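Local coordinates for protein CurD (Moorea producens 3L, PDB 5KP7) that probably acts as a hydroxymethylglutaryl-CoA synthase-type acyltransferase of the thiolase-like superfamily and binds 4'-phosphopantetheine, at residues S34-A39 with S377-D382; L312-Q317 with L326-A331; V76-N81 with S192-V197. The protein carries 3 engineered substitutions. All coordinates share one frame; numbering follows the deposited sequence.

Interaction 1 of 3, residues S34-A39 with S377-D382; sequences SVYGGA and SAQLAD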
# COMPACT_ATOMS: atom_id res chain seq x y z
N SER A 34 -9.78 11.97 -1.73
CA SER A 34 -8.74 12.91 -2.13
C SER A 34 -7.38 12.35 -1.73
O SER A 34 -7.28 11.57 -0.77
CB SER A 34 -9.04 14.28 -1.54
OG SER A 34 -7.99 15.18 -1.82
N VAL A 35 -6.35 12.71 -2.50
CA VAL A 35 -5.01 12.11 -2.37
C VAL A 35 -3.98 13.23 -2.17
O VAL A 35 -4.11 14.29 -2.79
CB VAL A 35 -4.65 11.37 -3.67
CG1 VAL A 35 -3.18 10.94 -3.71
CG2 VAL A 35 -5.59 10.19 -3.87
N TYR A 36 -2.95 12.98 -1.36
CA TYR A 36 -1.74 13.80 -1.36
C TYR A 36 -0.56 12.86 -1.56
O TYR A 36 -0.29 12.03 -0.70
CB TYR A 36 -1.60 14.61 -0.09
CG TYR A 36 -0.32 15.43 -0.03
CD1 TYR A 36 -0.05 16.42 -0.98
CD2 TYR A 36 0.62 15.23 0.96
CE1 TYR A 36 1.11 17.17 -0.93
CE2 TYR A 36 1.79 15.99 1.01
CZ TYR A 36 2.03 16.96 0.06
OH TYR A 36 3.17 17.76 0.08
N GLY A 37 0.11 13.02 -2.70
CA GLY A 37 1.23 12.16 -3.08
C GLY A 37 2.59 12.78 -2.88
O GLY A 37 3.57 12.39 -3.55
N GLY A 38 2.65 13.75 -1.98
CA GLY A 38 3.89 14.40 -1.56
C GLY A 38 4.25 15.59 -2.42
O GLY A 38 3.58 15.89 -3.42
N ALA A 39 5.31 16.28 -2.00
CA ALA A 39 5.79 17.46 -2.72
C ALA A 39 7.01 17.17 -3.61
O ALA A 39 7.39 18.00 -4.46
CB ALA A 39 6.12 18.55 -1.71
N SER A 377 -3.54 12.89 -11.47
CA SER A 377 -2.39 12.72 -12.37
C SER A 377 -1.57 14.01 -12.51
O SER A 377 -0.34 14.01 -12.40
CB SER A 377 -2.85 12.21 -13.73
OG SER A 377 -1.76 12.08 -14.62
N ALA A 378 -2.28 15.12 -12.70
CA ALA A 378 -1.64 16.44 -12.73
C ALA A 378 -0.89 16.80 -11.45
O ALA A 378 0.21 17.35 -11.52
CB ALA A 378 -2.66 17.52 -13.05
N GLN A 379 -1.48 16.50 -10.29
CA GLN A 379 -0.84 16.74 -8.99
C GLN A 379 0.48 15.98 -8.92
O GLN A 379 1.51 16.55 -8.56
CB GLN A 379 -1.74 16.30 -7.82
CG GLN A 379 -1.06 16.40 -6.45
CD GLN A 379 -1.67 15.54 -5.35
OE1 GLN A 379 -0.94 15.14 -4.43
NE2 GLN A 379 -2.97 15.21 -5.45
N LEU A 380 0.45 14.71 -9.29
CA LEU A 380 1.66 13.90 -9.19
C LEU A 380 2.73 14.38 -10.15
O LEU A 380 3.91 14.43 -9.79
CB LEU A 380 1.34 12.43 -9.40
CG LEU A 380 0.42 11.80 -8.37
CD1 LEU A 380 0.09 10.37 -8.78
CD2 LEU A 380 1.03 11.84 -6.97
N ALA A 381 2.32 14.80 -11.36
CA ALA A 381 3.29 15.27 -12.33
C ALA A 381 3.98 16.57 -11.90
O ALA A 381 5.08 16.84 -12.39
CB ALA A 381 2.64 15.45 -13.71
N ASP A 382 3.35 17.37 -11.02
CA ASP A 382 3.88 18.67 -10.62
C ASP A 382 4.87 18.62 -9.45
O ASP A 382 5.42 19.66 -9.07
CB ASP A 382 2.71 19.64 -10.31
CG ASP A 382 3.15 21.12 -10.21
OD1 ASP A 382 4.00 21.56 -10.99
OD2 ASP A 382 2.65 21.82 -9.30
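The amide of Q379 bonds with both of its ends to the backbone where strand 29-36 runs out. Its NE2 donates to V35 O at 3.0 Å, coming from well above that carbonyl's plane, while the N-H of G37 points almost straight at OE1 (2.9 Å, 172°). One amide thus serves an acceptor and a donor two residues apart. Q379 arrives there with CG trans to the main-chain nitrogen (chi1 174°) and the chain extended beyond, which carries the amide out from helix 376-381 to the strand. OE1 also lies 3.4 Å from Y36 CA. The CB of Y36 points away, yet ring atom CD1 still comes 3.8 Å from Q379 OE1, with ring and amide planes 16° apart; the hydroxyl bonds to E73. Beside the amide, L380 brings CD2 to within 3.9 Å of G37 CA, at a spot where any side chain on G37 would collide with it. A leucine in place of Q379 would probably leave V35 O and G37 N without these bonds and the strand end less firmly tied to the helix. The pattern is that of a side-chain amide mimicking a neighbouring strand, here joining the end of a central strand of the thiolase-like fold to helix 376-381, which packs beside helix 309-318.

Interaction 2 of 3, residues L312-Q317 with L326-A331; sequences LVYCQQ and LFLSLA
Y314 and L328 meet at about a right angle, the leucine laying its branched end against the root of the tyrosine side chain. CD1 of L328 sits 3.8 Å from Y314 CB and reaches the start of the ring at CD2, approaching it obliquely. The other methyl, CD2, rests on the backbone of the helix, 3.9 Å from Y314 O. L328 can straddle side chain and main chain in this way because its CG stands anti to the backbone N (chi1 -177°), directing the fork at the facing helix. Further out, the tyrosine ring passes alongside the next turn, with CE2 4.0 Å from A331 O, and its hydroxyl is hydrogen-bonded to D335. A second, smaller pair lies one residue along each helix: C315 SG lies against S329 CB at 3.9 Å. The hydroxyl of S329 finds its partner in S272, so this serine offers the cysteine its carbon. No hydrogen bond links the two segments, and the buried interface is van der Waals packing between axes 7.6 Å apart that run at 129°. Between the two helices the chain passes N320, a residue of the phosphopantetheine pocket, whose side chain is about 8 Å from that of C315. Helix 376-381 covers the Y314 side through I376 and S377, while L326 and L330 point from helix 325-336 onto strand 343-351.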
# COMPACT_ATOMS: atom_id res chain seq x y z
N LEU A 312 -2.43 0.11 -10.74
CA LEU A 312 -1.00 0.29 -10.47
C LEU A 312 -0.43 1.63 -10.90
O LEU A 312 0.64 2.01 -10.46
CB LEU A 312 -0.19 -0.85 -11.10
CG LEU A 312 -0.56 -2.22 -10.53
CD1 LEU A 312 0.21 -3.30 -11.27
CD2 LEU A 312 -0.30 -2.32 -9.04
N VAL A 313 -1.11 2.35 -11.78
CA VAL A 313 -0.56 3.55 -12.38
C VAL A 313 -0.10 4.56 -11.32
O VAL A 313 1.05 5.01 -11.38
CB VAL A 313 -1.56 4.20 -13.36
CG1 VAL A 313 -1.08 5.56 -13.84
CG2 VAL A 313 -1.80 3.26 -14.55
N TYR A 314 -0.98 4.95 -10.41
CA TYR A 314 -0.58 5.94 -9.40
C TYR A 314 0.35 5.33 -8.35
O TYR A 314 1.24 6.01 -7.85
CB TYR A 314 -1.76 6.59 -8.71
CG TYR A 314 -2.65 7.41 -9.60
CD1 TYR A 314 -2.17 7.97 -10.79
CD2 TYR A 314 -3.97 7.62 -9.26
CE1 TYR A 314 -3.01 8.73 -11.60
CE2 TYR A 314 -4.81 8.37 -10.05
CZ TYR A 314 -4.32 8.94 -11.21
OH TYR A 314 -5.14 9.69 -12.06
N CYS A 315 0.17 4.06 -8.06
CA CYS A 315 1.05 3.37 -7.10
C CYS A 315 2.51 3.44 -7.54
O CYS A 315 3.40 3.66 -6.69
CB CYS A 315 0.59 1.91 -6.91
SG CYS A 315 -1.00 1.78 -6.07
N GLN A 316 2.76 3.32 -8.84
CA GLN A 316 4.12 3.38 -9.41
C GLN A 316 4.78 4.74 -9.26
O GLN A 316 5.99 4.82 -9.48
CB GLN A 316 4.12 3.08 -10.92
CG GLN A 316 3.77 1.67 -11.24
CD GLN A 316 3.83 1.44 -12.76
OE1 GLN A 316 3.20 2.16 -13.56
NE2 GLN A 316 4.63 0.48 -13.15
N GLN A 317 3.98 5.78 -9.03
CA GLN A 317 4.45 7.15 -8.91
C GLN A 317 4.71 7.59 -7.46
O GLN A 317 5.33 8.62 -7.23
CB GLN A 317 3.44 8.09 -9.55
CG GLN A 317 3.36 7.88 -11.06
CD GLN A 317 2.35 8.80 -11.69
OE1 GLN A 317 2.56 10.02 -11.74
NE2 GLN A 317 1.24 8.25 -12.15
N LEU A 326 -3.79 0.77 -0.82
CA LEU A 326 -5.01 0.21 -1.47
C LEU A 326 -6.01 1.31 -1.90
O LEU A 326 -6.67 1.20 -2.93
CB LEU A 326 -5.69 -0.81 -0.53
CG LEU A 326 -7.05 -1.35 -0.96
CD1 LEU A 326 -6.92 -2.12 -2.27
CD2 LEU A 326 -7.59 -2.29 0.12
N PHE A 327 -6.13 2.37 -1.10
CA PHE A 327 -7.02 3.47 -1.44
C PHE A 327 -6.49 4.25 -2.62
O PHE A 327 -7.28 4.68 -3.48
CB PHE A 327 -7.29 4.39 -0.25
CG PHE A 327 -7.97 3.70 0.92
CD1 PHE A 327 -8.76 2.58 0.75
CD2 PHE A 327 -7.80 4.21 2.19
CE1 PHE A 327 -9.38 1.95 1.84
CE2 PHE A 327 -8.44 3.60 3.28
CZ PHE A 327 -9.22 2.47 3.08
N LEU A 328 -5.18 4.39 -2.71
CA LEU A 328 -4.59 5.01 -3.88
C LEU A 328 -4.83 4.14 -5.13
O LEU A 328 -5.10 4.65 -6.22
CB LEU A 328 -3.10 5.26 -3.70
CG LEU A 328 -2.44 5.98 -4.89
CD1 LEU A 328 -3.13 7.29 -5.22
CD2 LEU A 328 -0.96 6.13 -4.65
N SER A 329 -4.67 2.82 -4.96
CA SER A 329 -4.96 1.89 -6.05
C SER A 329 -6.41 2.01 -6.55
O SER A 329 -6.68 2.08 -7.75
CB SER A 329 -4.68 0.46 -5.63
OG SER A 329 -4.98 -0.40 -6.71
N LEU A 330 -7.34 2.11 -5.61
CA LEU A 330 -8.74 2.38 -5.97
C LEU A 330 -8.91 3.67 -6.79
O LEU A 330 -9.54 3.66 -7.85
CB LEU A 330 -9.63 2.42 -4.72
CG LEU A 330 -11.09 2.82 -4.97
CD1 LEU A 330 -11.82 1.84 -5.87
CD2 LEU A 330 -11.80 2.98 -3.62
N ALA A 331 -8.30 4.76 -6.32
CA ALA A 331 -8.37 6.02 -7.03
C ALA A 331 -7.75 5.87 -8.45
O ALA A 331 -8.27 6.41 -9.43
CB ALA A 331 -7.64 7.10 -6.28

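Interaction 3 of 3, residues V76-N81 with S192-V197; sequences VSYAVN and SGAGAV
Helix 75-89 packs here on strand 195-202 of the central mixed sheet, a buried helix-on-sheet contact without a hydrogen bond between the two segments, in which Y78 does most of the touching. Its ring extends along the backbone of A194 and G195. CE2 comes within 3.5 Å of G195 N, and CD2 lies 3.6 Å from G195 CA, so the CD2-CE2 flank of the ring runs beside the main chain, meeting A194 C and G195 N obliquely, with A196 N at the edge near its plane. At the far end the methyl of A194 meets the phenol: its CB is 3.4 Å from Y78 OH and also touches CZ. The first torsion of Y78, -98°, is well away from a staggered value, and this turn about the CA-CB bond accompanies the close fit of the ring against the strand. Nearer the helix, A196 directs its CB at the main chain, 3.6 Å from Y78 O, and meets Y78 CB at 4.1 Å. The methyl also approaches A79 N, and the CA atoms of A79 and A196 are 5.6 Å apart. With just the methyl groups of A194 and A196 facing it, the helix axis comes within 7.2 Å of the strand axis, the two running at 41° to each other. Y78 also packs edge-to-face with Y36 of the adjoining strand, and T167 of strand 161-168 touches Y78, A79 and A196, so the helix spans three neighbouring strands. The strand leads back to the phosphopantetheine pocket: G193 is backbone-bonded to N320, and S191 lies just before this segment. Such layering of a helix on a central sheet is characteristic of the thiolase-like fold of HMG-CoA synthases.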
# COMPACT_ATOMS: atom_id res chain seq x y z
N VAL A 76 0.73 14.11 9.85
CA VAL A 76 -0.36 15.06 10.05
C VAL A 76 -0.49 15.99 8.85
O VAL A 76 -1.57 16.19 8.32
CB VAL A 76 -0.15 15.90 11.36
CG1 VAL A 76 -1.19 17.01 11.48
CG2 VAL A 76 -0.20 14.99 12.59
N SER A 77 0.61 16.62 8.44
CA SER A 77 0.57 17.52 7.32
C SER A 77 0.16 16.80 6.03
O SER A 77 -0.64 17.33 5.26
CB SER A 77 1.87 18.33 7.19
OG SER A 77 2.95 17.60 6.67
N TYR A 78 0.65 15.56 5.84
CA TYR A 78 0.23 14.77 4.70
C TYR A 78 -1.30 14.55 4.76
O TYR A 78 -1.99 14.70 3.74
CB TYR A 78 0.97 13.42 4.69
CG TYR A 78 2.17 13.38 3.78
CD1 TYR A 78 3.30 14.15 4.03
CD2 TYR A 78 2.18 12.56 2.65
CE1 TYR A 78 4.40 14.10 3.17
CE2 TYR A 78 3.27 12.52 1.80
CZ TYR A 78 4.38 13.24 2.08
OH TYR A 78 5.44 13.17 1.17
N ALA A 79 -1.79 14.16 5.93
CA ALA A 79 -3.21 13.90 6.13
C ALA A 79 -4.09 15.11 5.86
O ALA A 79 -5.13 15.00 5.19
CB ALA A 79 -3.48 13.38 7.53
N VAL A 80 -3.70 16.27 6.40
CA VAL A 80 -4.45 17.49 6.18
C VAL A 80 -4.47 17.87 4.69
O VAL A 80 -5.50 18.26 4.16
CB VAL A 80 -3.93 18.63 7.09
CG1 VAL A 80 -4.57 19.97 6.69
CG2 VAL A 80 -4.18 18.30 8.56
N ASN A 81 -3.32 17.76 4.01
CA ASN A 81 -3.28 18.04 2.59
C ASN A 81 -4.14 17.09 1.76
O ASN A 81 -4.74 17.52 0.75
CB ASN A 81 -1.83 18.08 2.12
CG ASN A 81 -1.10 19.31 2.64
OD1 ASN A 81 -1.66 20.39 2.70
ND2 ASN A 81 0.16 19.15 2.98
N SER A 192 9.72 2.16 -0.24
CA SER A 192 8.97 2.79 0.86
C SER A 192 8.74 4.28 0.55
O SER A 192 9.68 5.07 0.56
CB SER A 192 9.72 2.58 2.16
OG SER A 192 9.53 1.24 2.61
N GLY A 193 7.49 4.63 0.25
CA GLY A 193 7.12 5.99 -0.14
C GLY A 193 6.51 6.78 1.02
O GLY A 193 6.67 6.47 2.20
N ALA A 194 5.76 7.80 0.63
CA ALA A 194 5.05 8.66 1.54
C ALA A 194 3.76 9.12 0.85
O ALA A 194 3.77 9.43 -0.34
CB ALA A 194 5.89 9.86 1.88
N GLY A 195 2.64 9.13 1.57
CA GLY A 195 1.41 9.54 0.94
C GLY A 195 0.26 9.45 1.90
O GLY A 195 0.36 8.80 2.95
N ALA A 196 -0.84 10.10 1.54
CA ALA A 196 -2.06 10.00 2.31
C ALA A 196 -3.27 10.03 1.41
O ALA A 196 -3.27 10.67 0.34
CB ALA A 196 -2.14 11.13 3.32
N VAL A 197 -4.29 9.29 1.80
CA VAL A 197 -5.56 9.26 1.11
C VAL A 197 -6.67 9.48 2.11
O VAL A 197 -6.76 8.76 3.13
CB VAL A 197 -5.80 7.96 0.27
CG1 VAL A 197 -7.14 8.06 -0.47
CG2 VAL A 197 -4.67 7.73 -0.71

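All three contacts are buried, though interaction 1 reaches outward through a helix with exposed residues. Interactions 1 and 3 share the central sheet: their strands, 29-36 and 195-202, are neighbours joined by a probable backbone bond from Y36 N to A196 O. Interaction 2 packs helix on helix and touches both: L380 meets Y314 and Q317, V35 meets L328, and F327 and L328 reach V197. Chemistry follows position. At the strand end, interaction 1 depends on side-chain-to-backbone hydrogen bonds, whereas the deeper interactions 2 and 3 have none between their segments, relying on leucine and tyrosine packing in one and tyrosine against small residues in the other.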